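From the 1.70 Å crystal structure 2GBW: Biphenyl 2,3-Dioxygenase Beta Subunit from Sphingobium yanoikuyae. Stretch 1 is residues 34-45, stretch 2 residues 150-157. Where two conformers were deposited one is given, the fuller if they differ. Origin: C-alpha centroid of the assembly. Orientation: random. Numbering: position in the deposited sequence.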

# COMPACT_ATOMS: atom_id res chain seq x y z
N GLU B 34 -2.55 -32.06 -17.72
CA GLU B 34 -1.55 -32.15 -18.75
C GLU B 34 -0.14 -31.88 -18.21
O GLU B 34 0.81 -32.53 -18.59
CB GLU B 34 -1.91 -31.17 -19.86
CG GLU B 34 -3.17 -31.58 -20.61
CD GLU B 34 -4.45 -30.86 -20.16
OE1 GLU B 34 -4.63 -30.58 -18.96
OE2 GLU B 34 -5.29 -30.60 -21.04
N TRP B 35 -0.03 -30.92 -17.30
CA TRP B 35 1.21 -30.66 -16.59
C TRP B 35 1.69 -31.87 -15.80
O TRP B 35 2.82 -32.31 -15.94
CB TRP B 35 1.05 -29.45 -15.66
CG TRP B 35 2.21 -29.18 -14.78
CD1 TRP B 35 3.43 -28.73 -15.16
CD2 TRP B 35 2.26 -29.32 -13.36
NE1 TRP B 35 4.24 -28.60 -14.07
CE2 TRP B 35 3.55 -28.95 -12.95
CE3 TRP B 35 1.34 -29.72 -12.39
CZ2 TRP B 35 3.94 -28.97 -11.62
CZ3 TRP B 35 1.73 -29.74 -11.07
CH2 TRP B 35 3.01 -29.37 -10.70
N LEU B 36 0.81 -32.38 -14.94
CA LEU B 36 1.16 -33.55 -14.12
C LEU B 36 1.63 -34.76 -14.94
O LEU B 36 2.57 -35.45 -14.54
CB LEU B 36 -0.02 -33.95 -13.25
CG LEU B 36 0.26 -34.67 -11.93
CD1 LEU B 36 1.25 -33.88 -11.07
CD2 LEU B 36 -1.06 -34.90 -11.24
N GLN B 37 0.95 -35.01 -16.06
CA GLN B 37 1.24 -36.15 -16.96
C GLN B 37 2.55 -35.98 -17.70
O GLN B 37 3.43 -36.82 -17.59
CB GLN B 37 0.13 -36.31 -18.00
CG GLN B 37 -1.22 -36.53 -17.40
CD GLN B 37 -2.25 -37.12 -18.37
OE1 GLN B 37 -1.88 -37.79 -19.38
NE2 GLN B 37 -3.55 -36.90 -18.07
N GLY B 38 2.67 -34.85 -18.41
CA GLY B 38 3.75 -34.58 -19.30
C GLY B 38 4.99 -33.86 -18.78
O GLY B 38 6.03 -33.93 -19.44
N MET B 39 4.89 -33.16 -17.64
CA MET B 39 6.02 -32.38 -17.15
C MET B 39 6.54 -32.79 -15.77
O MET B 39 7.60 -32.32 -15.36
CB MET B 39 5.68 -30.88 -17.20
CG MET B 39 5.18 -30.42 -18.58
SD MET B 39 4.93 -28.64 -18.86
CE MET B 39 3.29 -28.30 -18.25
N VAL B 40 5.84 -33.67 -15.08
CA VAL B 40 6.21 -34.07 -13.72
C VAL B 40 6.41 -35.57 -13.65
O VAL B 40 5.57 -36.33 -14.13
CB VAL B 40 5.12 -33.65 -12.69
CG1 VAL B 40 5.49 -34.11 -11.24
CG2 VAL B 40 4.86 -32.13 -12.73
N ALA B 41 7.56 -35.98 -13.12
CA ALA B 41 7.94 -37.38 -13.02
C ALA B 41 7.20 -38.02 -11.87
O ALA B 41 6.85 -37.37 -10.89
CB ALA B 41 9.45 -37.48 -12.79
N GLU B 42 6.98 -39.33 -11.96
CA GLU B 42 6.24 -40.04 -10.92
C GLU B 42 6.98 -40.15 -9.58
O GLU B 42 6.38 -40.41 -8.57
CB GLU B 42 5.84 -41.42 -11.44
CG GLU B 42 4.70 -41.35 -12.47
CD GLU B 42 3.87 -42.63 -12.53
OE1 GLU B 42 4.42 -43.69 -12.95
OE2 GLU B 42 2.67 -42.55 -12.17
N ASP B 43 8.30 -39.97 -9.58
CA ASP B 43 9.08 -39.98 -8.33
C ASP B 43 9.34 -38.58 -7.77
O ASP B 43 10.26 -38.37 -6.97
CB ASP B 43 10.42 -40.70 -8.56
CG ASP B 43 11.26 -40.10 -9.69
OD1 ASP B 43 10.71 -39.91 -10.80
OD2 ASP B 43 12.49 -39.89 -9.47
N ILE B 44 8.50 -37.63 -8.18
CA ILE B 44 8.59 -36.24 -7.78
C ILE B 44 8.59 -36.07 -6.26
O ILE B 44 7.91 -36.79 -5.56
CB ILE B 44 7.39 -35.39 -8.40
CG1 ILE B 44 7.52 -33.91 -8.07
CG2 ILE B 44 6.01 -35.89 -7.97
CD1 ILE B 44 8.74 -33.26 -8.58
N HIS B 45 9.40 -35.13 -5.78
CA HIS B 45 9.20 -34.53 -4.46
C HIS B 45 9.11 -33.05 -4.72
O HIS B 45 10.03 -32.46 -5.24
CB HIS B 45 10.36 -34.84 -3.52
CG HIS B 45 10.17 -34.27 -2.14
ND1 HIS B 45 11.21 -33.68 -1.44
CD2 HIS B 45 9.08 -34.17 -1.37
CE1 HIS B 45 10.74 -33.25 -0.28
NE2 HIS B 45 9.45 -33.52 -0.22
N GLY B 150 11.60 -33.92 -24.44
CA GLY B 150 11.51 -32.87 -23.43
C GLY B 150 12.14 -33.26 -22.09
O GLY B 150 13.15 -33.98 -22.04
N PHE B 151 11.53 -32.80 -21.00
CA PHE B 151 12.03 -33.03 -19.65
C PHE B 151 10.86 -33.31 -18.74
O PHE B 151 9.74 -32.92 -19.06
CB PHE B 151 12.73 -31.77 -19.12
CG PHE B 151 13.87 -31.34 -19.97
CD1 PHE B 151 13.66 -30.49 -21.05
CD2 PHE B 151 15.14 -31.85 -19.75
CE1 PHE B 151 14.71 -30.11 -21.87
CE2 PHE B 151 16.20 -31.51 -20.58
CZ PHE B 151 15.98 -30.61 -21.63
N LYS B 152 11.12 -33.98 -17.61
CA LYS B 152 10.23 -33.98 -16.47
C LYS B 152 10.96 -33.62 -15.19
O LYS B 152 12.10 -33.98 -15.01
CB LYS B 152 9.56 -35.34 -16.32
CG LYS B 152 8.58 -35.64 -17.47
CD LYS B 152 7.79 -36.93 -17.22
CE LYS B 152 6.78 -37.16 -18.34
NZ LYS B 152 6.08 -38.47 -18.20
N VAL B 153 10.28 -32.92 -14.28
CA VAL B 153 10.92 -32.59 -13.01
C VAL B 153 10.70 -33.76 -12.04
O VAL B 153 9.59 -34.33 -11.96
CB VAL B 153 10.41 -31.23 -12.47
CG1 VAL B 153 8.87 -31.24 -12.21
CG2 VAL B 153 11.15 -30.81 -11.16
N PHE B 154 11.76 -34.15 -11.34
CA PHE B 154 11.65 -35.17 -10.31
C PHE B 154 12.03 -34.63 -8.94
O PHE B 154 11.75 -35.27 -7.93
CB PHE B 154 12.38 -36.48 -10.68
CG PHE B 154 13.91 -36.40 -10.72
CD1 PHE B 154 14.55 -35.96 -11.87
CD2 PHE B 154 14.69 -36.74 -9.61
CE1 PHE B 154 15.94 -35.87 -11.93
CE2 PHE B 154 16.12 -36.66 -9.68
CZ PHE B 154 16.71 -36.21 -10.84
N ARG B 155 12.60 -33.43 -8.86
CA ARG B 155 12.73 -32.77 -7.55
C ARG B 155 12.52 -31.30 -7.76
O ARG B 155 13.06 -30.75 -8.70
CB ARG B 155 14.14 -32.98 -6.97
CG ARG B 155 14.53 -34.45 -6.66
CD ARG B 155 13.81 -34.84 -5.39
NE ARG B 155 14.14 -36.17 -4.87
CZ ARG B 155 13.72 -37.32 -5.38
NH1 ARG B 155 12.96 -37.37 -6.47
NH2 ARG B 155 14.13 -38.46 -4.81
N ARG B 156 11.68 -30.68 -6.93
CA ARG B 156 11.42 -29.25 -7.02
C ARG B 156 11.42 -28.69 -5.63
O ARG B 156 10.61 -29.09 -4.79
CB ARG B 156 10.10 -28.95 -7.72
CG ARG B 156 9.66 -27.44 -7.70
CD ARG B 156 8.75 -27.17 -8.87
NE ARG B 156 9.42 -27.15 -10.14
CZ ARG B 156 8.80 -27.18 -11.32
NH1 ARG B 156 7.47 -27.21 -11.36
NH2 ARG B 156 9.52 -27.19 -12.45
N LYS B 157 12.35 -27.78 -5.39
CA LYS B 157 12.40 -27.06 -4.13
C LYS B 157 12.12 -25.60 -4.40
O LYS B 157 12.77 -25.03 -5.28
CB LYS B 157 13.77 -27.24 -3.46
CG LYS B 157 13.83 -26.69 -2.03
CD LYS B 157 15.21 -27.02 -1.46
CE LYS B 157 15.37 -26.48 -0.04
NZ LYS B 157 16.76 -26.84 0.37
O HOH W 1 8.00 -32.86 -20.80
O HOH W 2 13.67 -40.35 -7.19

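Two segments more than a hundred residues apart in sequence meet here through four backbone hydrogen bonds and a set of side-chain contacts. Residues 34-38 close a helix whose axis crosses strand 150-153 at about 101°; the chain then runs beside stretch 2 in parallel register, Val40 pairing with Val153. Val153 N donates to Met39 O (3.0 Å) and Ala41 N donates to Val153 O (2.9 Å), so Val153 offers both its polar backbone groups to the residues flanking Val40, the usual parallel pattern. A type I turn from Ala41 to Ile44, closed by Ile44 N to Ala41 O at 3.2 Å, carries the chain round a corner, and stretch 2 bends as well, at Phe154. Beyond the corner backbone bonding continues: His45 N donates to Phe154 O (3.2 Å), and Arg156 N to His45 O (3.0 Å).

The apolar contacts are made by compact groups. Val40 CG2 lies 4.1 Å from Val153 CG1, branched side chains on the same face of the sheet, and Ile44 reaches that valine too, its CD1 4.2 Å from Val153 CG1. Ala41 points toward stretch 2, and its small methyl fits close, CB 3.7 Å from Phe154 CB.

Long charged side chains reach polar groups at some distance from their own CA atoms. Lys152, extended with chi2 to chi4 all t, brings NZ within 3.2 Å of Gln37 O, a hydrogen bond to a carbonyl near the helix's C-terminal end. A guanidinium has several N-H groups, so Arg155 NH1 hydrogen-bonds to Phe154 O within its own stretch (2.8 Å) while its positive charge forms a long salt bridge with the carboxylate of Asp43, NH1 to OD2 3.9 Å.

Water completes the polar network. Water 1 donates to Gly38 O (2.6 Å) and Phe151 O (2.5 Å), joining two carbonyls that cannot bond each other; water 2 donates to Asp43 OD2 (2.6 Å) and accepts from Arg155 NH2 (3.1 Å), reinforcing the ion pair.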